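Local coordinates for putative reductase (Peptoclostridium difficile, PDB 5J6C), which probably reduces nitro compounds, perhaps including the antibiotic metronidazole, with flavin mononucleotide as its bound redox cofactor, at residues F32-Y42 against L129-C139; W116-I127 against S169-G177. One frame throughout, in Å; residues are numbered along the deposited sequence.

Contact 1: residues F32-Y42 against L129-C139; sequences FLKKRRSIRKY and LQAHELGLGSC. With FMN (flavin mononucleotide), chain C.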
loop_
_atom_site.group_PDB
_atom_site.type_symbol
_atom_site.label_atom_id
_atom_site.label_comp_id
_atom_site.label_asym_id
_atom_site.label_seq_id
_atom_site.Cartn_x
_atom_site.Cartn_y
_atom_site.Cartn_z
ATOM N N PHE A 32 -1.439 15.551 8.212
ATOM C CA PHE A 32 -1.505 15.242 6.784
ATOM C C PHE A 32 -2.520 14.135 6.476
ATOM O O PHE A 32 -3.399 14.298 5.619
ATOM C CB PHE A 32 -0.093 14.858 6.346
ATOM C CG PHE A 32 0.066 14.563 4.897
ATOM C CD1 PHE A 32 0.211 13.254 4.459
ATOM C CD2 PHE A 32 0.152 15.589 3.979
ATOM C CE1 PHE A 32 0.402 12.977 3.108
ATOM C CE2 PHE A 32 0.340 15.322 2.638
ATOM C CZ PHE A 32 0.473 14.012 2.200
ATOM N N LEU A 33 -2.428 13.003 7.187
ATOM C CA LEU A 33 -3.297 11.864 6.876
ATOM C C LEU A 33 -4.731 12.084 7.344
ATOM O O LEU A 33 -5.666 11.558 6.726
ATOM C CB LEU A 33 -2.756 10.583 7.501
ATOM C CG LEU A 33 -1.489 9.998 6.900
ATOM C CD1 LEU A 33 -1.129 8.785 7.718
ATOM C CD2 LEU A 33 -1.686 9.631 5.417
ATOM N N LYS A 34 -4.927 12.830 8.437
ATOM C CA LYS A 34 -6.282 13.142 8.880
ATOM C C LYS A 34 -7.050 13.956 7.843
ATOM O O LYS A 34 -8.283 13.865 7.771
ATOM C CB LYS A 34 -6.245 13.896 10.208
ATOM C CG LYS A 34 -5.927 13.045 11.427
ATOM C CD LYS A 34 -6.015 13.904 12.679
ATOM C CE LYS A 34 -5.758 13.110 13.936
ATOM N NZ LYS A 34 -5.725 14.021 15.124
ATOM N N LYS A 35 -6.352 14.757 7.044
ATOM C CA LYS A 35 -6.987 15.580 6.024
ATOM C C LYS A 35 -7.113 14.880 4.672
ATOM O O LYS A 35 -7.704 15.458 3.755
ATOM C CB LYS A 35 -6.213 16.894 5.844
ATOM C CG LYS A 35 -6.365 17.870 7.005
ATOM C CD LYS A 35 -5.781 19.255 6.672
ATOM C CE LYS A 35 -4.252 19.283 6.717
ATOM N NZ LYS A 35 -3.584 18.860 5.437
ATOM N N ARG A 36 -6.562 13.669 4.520
ATOM C CA ARG A 36 -6.677 12.902 3.279
ATOM C C ARG A 36 -8.042 12.222 3.225
ATOM O O ARG A 36 -8.321 11.320 4.022
ATOM C CB ARG A 36 -5.566 11.856 3.173
ATOM C CG ARG A 36 -5.610 11.101 1.850
ATOM C CD ARG A 36 -5.307 9.594 1.975
ATOM N NE ARG A 36 -6.146 8.961 2.988
ATOM C CZ ARG A 36 -7.398 8.551 2.796
ATOM N NH1 ARG A 36 -7.985 8.677 1.609
ATOM N NH2 ARG A 36 -8.066 8.016 3.815
ATOM N N ARG A 37 -8.887 12.649 2.282
ATOM C CA ARG A 37 -10.207 12.072 2.035
ATOM C C ARG A 37 -10.344 11.778 0.547
ATOM O O ARG A 37 -9.849 12.543 -0.283
ATOM C CB ARG A 37 -11.341 13.010 2.464
ATOM C CG ARG A 37 -11.298 13.441 3.925
ATOM C CD ARG A 37 -11.507 12.247 4.856
ATOM N NE ARG A 37 -12.491 11.316 4.307
ATOM C CZ ARG A 37 -13.807 11.478 4.394
ATOM N NH1 ARG A 37 -14.311 12.534 5.024
ATOM N NH2 ARG A 37 -14.625 10.581 3.852
ATOM N N SER A 38 -11.016 10.679 0.211
ATOM C CA SER A 38 -11.206 10.334 -1.195
ATOM C C SER A 38 -12.127 11.342 -1.878
ATOM O O SER A 38 -13.176 11.716 -1.351
ATOM C CB SER A 38 -11.778 8.920 -1.345
ATOM O OG SER A 38 -10.852 7.946 -0.898
ATOM N N ILE A 39 -11.737 11.767 -3.071
ATOM C CA ILE A 39 -12.454 12.804 -3.802
ATOM C C ILE A 39 -12.944 12.213 -5.118
ATOM O O ILE A 39 -12.166 11.621 -5.872
ATOM C CB ILE A 39 -11.570 14.045 -4.034
ATOM C CG1 ILE A 39 -11.143 14.651 -2.692
ATOM C CG2 ILE A 39 -12.288 15.061 -4.929
ATOM C CD1 ILE A 39 -12.284 15.170 -1.856
ATOM N N ARG A 40 -14.237 12.372 -5.384
ATOM C CA ARG A 40 -14.861 11.845 -6.586
ATOM C C ARG A 40 -15.554 12.931 -7.400
ATOM O O ARG A 40 -16.239 12.611 -8.379
ATOM C CB ARG A 40 -15.856 10.739 -6.217
ATOM C CG ARG A 40 -15.290 9.658 -5.255
ATOM C CD ARG A 40 -16.316 8.550 -4.927
ATOM N NE ARG A 40 -15.726 7.499 -4.096
ATOM C CZ ARG A 40 -15.473 7.625 -2.796
ATOM N NH1 ARG A 40 -15.764 8.760 -2.171
ATOM N NH2 ARG A 40 -14.936 6.622 -2.114
ATOM N N LYS A 41 -15.413 14.204 -7.015
ATOM C CA LYS A 41 -15.949 15.328 -7.780
ATOM C C LYS A 41 -14.861 16.390 -7.911
ATOM O O LYS A 41 -14.294 16.820 -6.900
ATOM C CB LYS A 41 -17.207 15.903 -7.105
ATOM C CG LYS A 41 -17.913 17.003 -7.906
ATOM C CD LYS A 41 -19.151 17.519 -7.192
ATOM C CE LYS A 41 -19.873 18.589 -8.017
ATOM N NZ LYS A 41 -21.196 18.945 -7.427
ATOM N N TYR A 42 -14.561 16.805 -9.153
ATOM C CA TYR A 42 -13.367 17.594 -9.440
ATOM C C TYR A 42 -13.689 18.882 -10.193
ATOM O O TYR A 42 -14.636 18.948 -10.982
ATOM C CB TYR A 42 -12.339 16.792 -10.269
ATOM C CG TYR A 42 -12.097 15.388 -9.744
ATOM C CD1 TYR A 42 -11.139 15.143 -8.763
ATOM C CD2 TYR A 42 -12.834 14.311 -10.231
ATOM C CE1 TYR A 42 -10.917 13.857 -8.285
ATOM C CE2 TYR A 42 -12.624 13.014 -9.750
ATOM C CZ TYR A 42 -11.666 12.801 -8.781
ATOM O OH TYR A 42 -11.465 11.526 -8.311
ATOM N N LEU A 129 -0.731 9.711 -1.777
ATOM C CA LEU A 129 -0.149 10.600 -0.770
ATOM C C LEU A 129 0.540 11.796 -1.421
ATOM O O LEU A 129 0.400 12.930 -0.952
ATOM C CB LEU A 129 0.829 9.831 0.129
ATOM C CG LEU A 129 0.181 8.840 1.104
ATOM C CD1 LEU A 129 1.195 8.157 2.040
ATOM C CD2 LEU A 129 -0.903 9.545 1.911
ATOM N N GLN A 130 1.287 11.568 -2.500
ATOM C CA GLN A 130 1.939 12.685 -3.170
ATOM C C GLN A 130 0.917 13.616 -3.818
ATOM O O GLN A 130 1.078 14.842 -3.771
ATOM C CB GLN A 130 2.947 12.175 -4.192
ATOM C CG GLN A 130 3.633 13.287 -4.972
ATOM C CD GLN A 130 4.559 14.136 -4.110
ATOM O OE1 GLN A 130 5.731 13.810 -3.930
ATOM N NE2 GLN A 130 4.037 15.238 -3.584
ATOM N N ALA A 131 -0.159 13.064 -4.387
ATOM C CA ALA A 131 -1.247 13.922 -4.856
ATOM C C ALA A 131 -1.783 14.789 -3.727
ATOM O O ALA A 131 -2.014 15.991 -3.909
ATOM C CB ALA A 131 -2.370 13.079 -5.456
ATOM N N HIS A 132 -1.966 14.198 -2.544
ATOM C CA HIS A 132 -2.474 14.939 -1.392
ATOM C C HIS A 132 -1.534 16.076 -1.000
ATOM O O HIS A 132 -1.984 17.196 -0.735
ATOM C CB HIS A 132 -2.682 13.980 -0.215
ATOM C CG HIS A 132 -3.261 14.624 1.012
ATOM N ND1 HIS A 132 -4.336 15.488 0.969
ATOM C CD2 HIS A 132 -2.930 14.507 2.321
ATOM C CE1 HIS A 132 -4.627 15.889 2.196
ATOM N NE2 HIS A 132 -3.787 15.309 3.035
ATOM N N GLU A 133 -0.225 15.809 -0.964
ATOM C CA GLU A 133 0.723 16.857 -0.601
ATOM C C GLU A 133 0.723 17.991 -1.617
ATOM O O GLU A 133 1.074 19.124 -1.279
ATOM C CB GLU A 133 2.136 16.290 -0.471
ATOM C CG GLU A 133 3.087 17.281 0.191
ATOM C CD GLU A 133 4.547 17.018 -0.120
ATOM O OE1 GLU A 133 5.359 16.966 0.836
ATOM O OE2 GLU A 133 4.887 16.875 -1.316
ATOM N N LEU A 134 0.339 17.717 -2.859
ATOM C CA LEU A 134 0.329 18.748 -3.885
ATOM C C LEU A 134 -1.030 19.418 -4.016
ATOM O O LEU A 134 -1.278 20.095 -5.020
ATOM C CB LEU A 134 0.762 18.156 -5.227
ATOM C CG LEU A 134 2.126 17.472 -5.236
ATOM C CD1 LEU A 134 2.343 16.733 -6.558
ATOM C CD2 LEU A 134 3.240 18.492 -4.983
ATOM N N GLY A 135 -1.921 19.216 -3.045
ATOM C CA GLY A 135 -3.190 19.908 -3.027
ATOM C C GLY A 135 -4.237 19.345 -3.951
ATOM O O GLY A 135 -5.222 20.033 -4.254
ATOM N N LEU A 136 -4.041 18.129 -4.438
ATOM C CA LEU A 136 -5.000 17.458 -5.300
ATOM C C LEU A 136 -5.770 16.415 -4.495
ATOM O O LEU A 136 -5.308 15.930 -3.459
ATOM C CB LEU A 136 -4.291 16.795 -6.489
ATOM C CG LEU A 136 -3.570 17.710 -7.496
ATOM C CD1 LEU A 136 -2.511 16.926 -8.262
ATOM C CD2 LEU A 136 -4.561 18.350 -8.473
ATOM N N GLY A 137 -6.974 16.100 -4.963
ATOM C CA GLY A 137 -7.734 15.001 -4.413
ATOM C C GLY A 137 -7.597 13.778 -5.305
ATOM O O GLY A 137 -7.227 13.882 -6.475
ATOM N N SER A 138 -7.897 12.605 -4.751
ATOM C CA SER A 138 -7.814 11.394 -5.559
ATOM C C SER A 138 -8.757 10.340 -4.998
ATOM O O SER A 138 -9.270 10.457 -3.882
ATOM C CB SER A 138 -6.365 10.868 -5.640
ATOM O OG SER A 138 -5.954 10.251 -4.425
ATOM N N CYS A 139 -8.991 9.300 -5.797
ATOM C CA CYS A 139 -9.806 8.181 -5.356
ATOM C C CYS A 139 -9.327 6.908 -6.033
ATOM O O CYS A 139 -9.072 6.893 -7.242
ATOM C CB CYS A 139 -11.288 8.400 -5.659
ATOM S SG CYS A 139 -12.275 7.192 -4.747
HETATM N N1 FMN C . -13.832 4.252 -3.887
HETATM C C2 FMN C . -14.688 4.174 -4.972
HETATM O O2 FMN C . -15.492 5.066 -5.196
HETATM N N3 FMN C . -14.652 3.095 -5.829
HETATM C C4 FMN C . -13.768 2.060 -5.602
HETATM O O4 FMN C . -13.721 1.084 -6.348
HETATM C C4A FMN C . -12.924 2.118 -4.507
HETATM N N5 FMN C . -12.046 1.080 -4.305
HETATM C C5A FMN C . -11.172 1.136 -3.253
HETATM C C6 FMN C . -10.296 0.076 -3.061
HETATM C C7 FMN C . -9.411 0.112 -2.014
HETATM C C7M FMN C . -8.458 -1.023 -1.813
HETATM C C8 FMN C . -9.406 1.190 -1.157
HETATM C C8M FMN C . -8.433 1.215 -0.031
HETATM C C9 FMN C . -10.277 2.248 -1.335
HETATM C C9A FMN C . -11.175 2.220 -2.393
HETATM N N10 FMN C . -12.066 3.265 -2.594
HETATM C C10 FMN C . -12.947 3.219 -3.655
HETATM C "C1'" FMN C . -12.072 4.444 -1.665
HETATM C "C2'" FMN C . -12.784 4.118 -0.344
HETATM O "O2'" FMN C . -14.189 4.201 -0.500
HETATM C "C3'" FMN C . -12.296 5.063 0.758
HETATM O "O3'" FMN C . -10.889 5.033 0.793
HETATM C "C4'" FMN C . -12.834 4.673 2.138
HETATM O "O4'" FMN C . -14.244 4.754 2.117
HETATM C "C5'" FMN C . -12.267 5.595 3.221
HETATM O "O5'" FMN C . -12.726 6.905 2.968
HETATM P P FMN C . -11.677 8.089 2.676
HETATM O O1P FMN C . -10.662 7.613 1.659
HETATM O O2P FMN C . -12.390 9.307 2.132
HETATM O O3P FMN C . -10.985 8.396 3.980
HETATM O O HOH W 1 -7.730 12.683 -1.718
#

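Contact 2: residues W116-I127 against S169-G177; sequences WIEDASIAASYI and SVECIISIG. With FMN (flavin mononucleotide), chain E.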
loop_
_atom_site.group_PDB
_atom_site.type_symbol
_atom_site.label_atom_id
_atom_site.label_comp_id
_atom_site.label_asym_id
_atom_site.label_seq_id
_atom_site.Cartn_x
_atom_site.Cartn_y
_atom_site.Cartn_z
ATOM N N TRP A 116 2.768 -9.180 -6.628
ATOM C CA TRP A 116 2.542 -7.967 -7.412
ATOM C C TRP A 116 1.350 -7.169 -6.893
ATOM O O TRP A 116 1.293 -5.945 -7.085
ATOM C CB TRP A 116 2.347 -8.313 -8.894
ATOM C CG TRP A 116 1.155 -9.182 -9.179
ATOM C CD1 TRP A 116 1.148 -10.541 -9.304
ATOM C CD2 TRP A 116 -0.203 -8.755 -9.385
ATOM N NE1 TRP A 116 -0.122 -10.985 -9.567
ATOM C CE2 TRP A 116 -0.972 -9.912 -9.625
ATOM C CE3 TRP A 116 -0.839 -7.508 -9.395
ATOM C CZ2 TRP A 116 -2.348 -9.862 -9.863
ATOM C CZ3 TRP A 116 -2.203 -7.461 -9.635
ATOM C CH2 TRP A 116 -2.943 -8.628 -9.866
ATOM N N ILE A 117 0.389 -7.838 -6.242
ATOM C CA ILE A 117 -0.727 -7.132 -5.608
ATOM C C ILE A 117 -0.207 -6.162 -4.558
ATOM O O ILE A 117 -0.608 -4.992 -4.503
ATOM C CB ILE A 117 -1.719 -8.131 -4.984
ATOM C CG1 ILE A 117 -2.298 -9.063 -6.042
ATOM C CG2 ILE A 117 -2.833 -7.380 -4.273
ATOM C CD1 ILE A 117 -3.121 -10.223 -5.449
ATOM N N GLU A 118 0.690 -6.646 -3.701
ATOM C CA GLU A 118 1.310 -5.792 -2.702
ATOM C C GLU A 118 2.088 -4.662 -3.361
ATOM O O GLU A 118 1.900 -3.488 -3.020
ATOM C CB GLU A 118 2.226 -6.632 -1.814
ATOM C CG GLU A 118 1.499 -7.499 -0.793
ATOM C CD GLU A 118 0.968 -8.828 -1.338
ATOM O OE1 GLU A 118 0.857 -9.008 -2.577
ATOM O OE2 GLU A 118 0.652 -9.701 -0.498
ATOM N N ASP A 119 2.982 -5.007 -4.297
ATOM C CA ASP A 119 3.786 -4.006 -4.994
ATOM C C ASP A 119 2.905 -2.899 -5.541
ATOM O O ASP A 119 3.144 -1.710 -5.291
ATOM C CB ASP A 119 4.571 -4.644 -6.151
ATOM C CG ASP A 119 5.750 -5.484 -5.692
ATOM O OD1 ASP A 119 6.095 -5.430 -4.493
ATOM O OD2 ASP A 119 6.339 -6.189 -6.552
ATOM N N ALA A 120 1.877 -3.287 -6.306
ATOM C CA ALA A 120 1.018 -2.308 -6.954
ATOM C C ALA A 120 0.284 -1.468 -5.928
ATOM O O ALA A 120 0.094 -0.264 -6.127
ATOM C CB ALA A 120 0.021 -3.010 -7.874
ATOM N N SER A 121 -0.129 -2.091 -4.817
ATOM C CA SER A 121 -0.895 -1.376 -3.809
ATOM C C SER A 121 -0.045 -0.305 -3.140
ATOM O O SER A 121 -0.541 0.788 -2.836
ATOM C CB SER A 121 -1.429 -2.353 -2.764
ATOM O OG SER A 121 -2.231 -3.342 -3.355
ATOM N N ILE A 122 1.235 -0.602 -2.910
ATOM C CA ILE A 122 2.126 0.367 -2.284
ATOM C C ILE A 122 2.365 1.543 -3.212
ATOM O O ILE A 122 2.347 2.704 -2.782
ATOM C CB ILE A 122 3.448 -0.300 -1.889
ATOM C CG1 ILE A 122 3.209 -1.340 -0.796
ATOM C CG2 ILE A 122 4.465 0.762 -1.471
ATOM C CD1 ILE A 122 4.270 -2.398 -0.765
ATOM N N ALA A 123 2.620 1.266 -4.492
ATOM C CA ALA A 123 2.835 2.353 -5.439
ATOM C C ALA A 123 1.602 3.249 -5.536
ATOM O O ALA A 123 1.717 4.481 -5.553
ATOM C CB ALA A 123 3.218 1.782 -6.803
ATOM N N ALA A 124 0.412 2.647 -5.575
ATOM C CA ALA A 124 -0.812 3.435 -5.635
ATOM C C ALA A 124 -0.981 4.297 -4.394
ATOM O O ALA A 124 -1.494 5.420 -4.483
ATOM C CB ALA A 124 -2.019 2.509 -5.808
ATOM N N SER A 125 -0.569 3.793 -3.228
ATOM C CA SER A 125 -0.673 4.602 -2.022
ATOM C C SER A 125 0.305 5.763 -2.071
ATOM O O SER A 125 -0.039 6.878 -1.672
ATOM C CB SER A 125 -0.454 3.742 -0.778
ATOM O OG SER A 125 0.928 3.599 -0.485
ATOM N N TYR A 126 1.515 5.531 -2.590
ATOM C CA TYR A 126 2.462 6.632 -2.756
ATOM C C TYR A 126 1.900 7.683 -3.708
ATOM O O TYR A 126 2.062 8.887 -3.481
ATOM C CB TYR A 126 3.822 6.113 -3.250
ATOM C CG TYR A 126 4.745 5.530 -2.174
ATOM C CD1 TYR A 126 4.232 4.993 -0.989
ATOM C CD2 TYR A 126 6.129 5.531 -2.338
ATOM C CE1 TYR A 126 5.066 4.454 -0.004
ATOM C CE2 TYR A 126 6.980 5.000 -1.343
ATOM C CZ TYR A 126 6.435 4.466 -0.181
ATOM O OH TYR A 126 7.256 3.943 0.801
ATOM N N ILE A 127 1.195 7.246 -4.755
ATOM C CA ILE A 127 0.584 8.184 -5.698
ATOM C C ILE A 127 -0.446 9.052 -4.981
ATOM O O ILE A 127 -0.417 10.288 -5.064
ATOM C CB ILE A 127 -0.020 7.415 -6.895
ATOM C CG1 ILE A 127 1.096 7.005 -7.865
ATOM C CG2 ILE A 127 -1.110 8.226 -7.612
ATOM C CD1 ILE A 127 0.708 5.926 -8.893
ATOM N N SER A 169 -1.495 -7.599 -15.177
ATOM C CA SER A 169 -2.787 -7.515 -14.520
ATOM C C SER A 169 -3.015 -6.085 -14.034
ATOM O O SER A 169 -2.072 -5.398 -13.636
ATOM C CB SER A 169 -2.853 -8.498 -13.347
ATOM O OG SER A 169 -4.140 -8.487 -12.767
ATOM N N VAL A 170 -4.274 -5.641 -14.048
ATOM C CA VAL A 170 -4.633 -4.286 -13.633
ATOM C C VAL A 170 -5.055 -4.317 -12.176
ATOM O O VAL A 170 -5.970 -5.055 -11.800
ATOM C CB VAL A 170 -5.745 -3.686 -14.509
ATOM C CG1 VAL A 170 -5.997 -2.232 -14.095
ATOM C CG2 VAL A 170 -5.369 -3.763 -15.976
ATOM N N GLU A 171 -4.383 -3.518 -11.349
ATOM C CA GLU A 171 -4.667 -3.484 -9.921
ATOM C C GLU A 171 -5.790 -2.512 -9.602
ATOM O O GLU A 171 -6.776 -2.881 -8.955
ATOM C CB GLU A 171 -3.403 -3.102 -9.136
ATOM C CG GLU A 171 -3.675 -2.753 -7.677
ATOM C CD GLU A 171 -4.348 -3.885 -6.914
ATOM O OE1 GLU A 171 -5.188 -3.608 -6.037
ATOM O OE2 GLU A 171 -4.046 -5.059 -7.193
ATOM N N CYS A 172 -5.673 -1.278 -10.080
ATOM C CA CYS A 172 -6.603 -0.220 -9.726
ATOM C C CYS A 172 -6.331 0.969 -10.632
ATOM O O CYS A 172 -5.276 1.053 -11.274
ATOM C CB CYS A 172 -6.441 0.188 -8.254
ATOM S SG CYS A 172 -4.790 0.882 -7.887
ATOM N N ILE A 173 -7.299 1.875 -10.689
ATOM C CA ILE A 173 -7.131 3.187 -11.304
ATOM C C ILE A 173 -7.160 4.240 -10.200
ATOM O O ILE A 173 -8.027 4.196 -9.316
ATOM C CB ILE A 173 -8.231 3.471 -12.338
ATOM C CG1 ILE A 173 -8.454 2.254 -13.240
ATOM C CG2 ILE A 173 -7.871 4.701 -13.172
ATOM C CD1 ILE A 173 -9.353 2.546 -14.395
ATOM N N ILE A 174 -6.223 5.186 -10.247
ATOM C CA ILE A 174 -6.256 6.344 -9.356
ATOM C C ILE A 174 -6.712 7.535 -10.186
ATOM O O ILE A 174 -6.004 7.960 -11.105
ATOM C CB ILE A 174 -4.898 6.630 -8.698
ATOM C CG1 ILE A 174 -4.337 5.394 -7.991
ATOM C CG2 ILE A 174 -5.039 7.779 -7.698
ATOM C CD1 ILE A 174 -5.120 4.984 -6.764
ATOM N N SER A 175 -7.890 8.073 -9.877
ATOM C CA SER A 175 -8.342 9.322 -10.484
ATOM C C SER A 175 -7.838 10.484 -9.644
ATOM O O SER A 175 -7.850 10.415 -8.415
ATOM C CB SER A 175 -9.865 9.383 -10.579
ATOM O OG SER A 175 -10.425 9.556 -9.304
ATOM N N ILE A 176 -7.377 11.537 -10.314
ATOM C CA ILE A 176 -6.651 12.634 -9.677
ATOM C C ILE A 176 -7.184 13.958 -10.221
ATOM O O ILE A 176 -7.532 14.056 -11.399
ATOM C CB ILE A 176 -5.130 12.507 -9.930
ATOM C CG1 ILE A 176 -4.614 11.128 -9.472
ATOM C CG2 ILE A 176 -4.343 13.660 -9.269
ATOM C CD1 ILE A 176 -3.143 10.889 -9.783
ATOM N N GLY A 177 -7.246 14.973 -9.370
ATOM C CA GLY A 177 -7.649 16.294 -9.813
ATOM C C GLY A 177 -7.911 17.189 -8.625
ATOM O O GLY A 177 -7.819 16.767 -7.466
HETATM N N1 FMN E . 12.614 -7.729 2.657
HETATM C C2 FMN E . 13.010 -8.860 3.360
HETATM O O2 FMN E . 14.123 -8.921 3.869
HETATM N N3 FMN E . 12.169 -9.941 3.500
HETATM C C4 FMN E . 10.906 -9.906 2.951
HETATM O O4 FMN E . 10.138 -10.870 3.086
HETATM C C4A FMN E . 10.503 -8.771 2.253
HETATM N N5 FMN E . 9.235 -8.747 1.714
HETATM C C5A FMN E . 8.817 -7.622 1.025
HETATM C C6 FMN E . 7.532 -7.638 0.480
HETATM C C7 FMN E . 7.047 -6.538 -0.209
HETATM C C7M FMN E . 5.655 -6.610 -0.767
HETATM C C8 FMN E . 7.862 -5.410 -0.372
HETATM C C8M FMN E . 7.324 -4.222 -1.122
HETATM C C9 FMN E . 9.159 -5.396 0.167
HETATM C C9A FMN E . 9.653 -6.505 0.872
HETATM N N10 FMN E . 10.934 -6.516 1.430
HETATM C C10 FMN E . 11.353 -7.660 2.114
HETATM C "C1'" FMN E . 11.889 -5.359 1.238
HETATM C "C2'" FMN E . 12.568 -5.646 -0.152
HETATM O "O2'" FMN E . 13.724 -6.451 -0.086
HETATM C "C3'" FMN E . 12.946 -4.518 -1.135
HETATM O "O3'" FMN E . 14.282 -4.498 -1.651
HETATM C "C4'" FMN E . 12.817 -3.156 -0.582
HETATM O "O4'" FMN E . 11.491 -2.846 -0.237
HETATM C "C5'" FMN E . 13.344 -2.264 -1.712
HETATM O "O5'" FMN E . 14.565 -1.754 -1.240
HETATM P P FMN E . 14.431 -0.512 -0.230
HETATM O O1P FMN E . 14.260 0.717 -1.083
HETATM O O2P FMN E . 13.203 -0.633 0.639
HETATM O O3P FMN E . 15.678 -0.379 0.634
#

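Contact 1: residues F32-Y42 against L129-C139
The carbonyl oxygen of Phe-32 takes two donors: His-132 NE2 crosses from the helix 116-133 to reach Phe-32 O at 2.8 Å, while Lys-35 N adds a weak bond from its own turn. The imidazole bond is bent, with 136° at the hydrogen, yet it places the proton on NE2. With CG anti to the backbone N (chi1 -177°), the imidazole stands out from the helix into the turn after helix 30-34. There His-132 CD2 sits over the centre of the Phe-32 ring, 3.3 Å above its plane, in an oblique pairing, and Arg-36 CB covers an imidazole face in a CH-pi contact. At the rim of the Phe-32 ring lie Leu-129 O and Glu-133 CA. Leu-33 CD2 meets Leu-129 CD2 at 3.6 Å.

A Schellman motif with Gly-135 as C-prime residue ends the helix and leads the chain into strand 137-142, past which residues Ser-38 to Arg-40 pass. Ile-39 N donates to Ser-138 O over 2.9 Å, nearly straight at 167° but from above the carbonyl plane; Ser-38 CA approaches the same oxygen. One water accepts from Ser-138 N and donates to Arg-37 O.

This scaffold presents the FMN site. Ser-38 OG donates to phosphate O1P of FMN at 2.6 Å, Ser-38 N binds O2P, and the Arg-36 guanidinium adds further bonds. Arg-37 turns NE and NH2 to O2P, its NH1 being hydrogen-bonded to Lys-184 O. Arg-40, extended from CG to NE, lays a guanidinium face against Cys-139 SG, 3.5 Å from Arg-40 NE. Its NE reaches flavin O2 at 2.7 Å and its NH2 reaches N1. Cationic donors at N1 and O2 would probably stabilise negative charge on the reduced flavin, as in related flavoenzymes.

Contact 2: residues W116-I127 against S169-G177
Trp-116 has both indole faces engaged: Ser-169 CB lies over the six-membered ring, 3.9 Å from its centroid in a CH-pi contact, and Ile-117 CG1 lies against the opposite face, offset toward the rim. Glu-171 OE2 comes obliquely to the same ring, 3.9 Å from Trp-116 CZ3. Glu-171 CG is anti to the backbone N, and a bend at chi2 (58°) turns the acid back along the helix surface, so that OE2 also touches Ile-117 CG2 while CB and CG rest on Ala-120 CB.

Ser-121 OG, too far from Glu-171 for a hydrogen bond, donates to Ile-117 O at 2.6 Å. Ser-121 N binds that carbonyl from the other face of its plane, so two donors hold one helix oxygen.

Helix and strand segments run nearly parallel, 16° apart, with axes 8.7 Å from each other at closest approach. The strand belongs to the antiparallel sheet of the nitroreductase fold, and the helix packs along one side of that sheet, with Ala-120 and Ala-124 turned to the strand. Glu-171 leaves extended geometry (psi -52°), and both Glu-171 and Cys-172 point at the helix and are backbone hydrogen-bonded to Ile-106 of strand 102-109, as in a classic beta bulge.

From Cys-172 onward the contact is apolar. Ala-124 CB meets Cys-172 SG at 3.8 Å and also touches Ile-174 CD1. Ile-127 CG2 bridges two strand residues, lying 4.0 Å from Ile-174 CG2 and equally near Ile-176 CD1. The Glu-171 carboxylate nears that of Glu-118 of the second subunit; salt bridging of Glu-118 to Arg-144 across the interface probably offsets the repulsion, and Glu-171 itself has a long, weak pair with Arg-144. Turned from the strand, Glu-118 CB and Ile-122 CD1 touch ring methyls of an FMN hydrogen-bonded by Arg-36, Ser-38 and Arg-40 of the second subunit.

Both contacts are largely buried, but contact 2 is the deeper, its centre about 5 Å from that of the chain, against about 11 Å for contact 1, whose Lys-35 and Glu-133 are exposed. They share helix 116-133: contact 2 uses its first part against strand 168-177, contact 1 its end and the following strand 137-142. These strands are neighbours, joined by Gly-137 N to Gly-177 O, and Tyr-42 OH of contact 1 probably bonds Ser-175 OG of contact 2. Their chemistry differs accordingly: directed bonds and arginines serve flavin in contact 1, whereas contact 2 joins its segments by van der Waals and CH-pi contacts, without a hydrogen bond between them. Each also touches the second subunit.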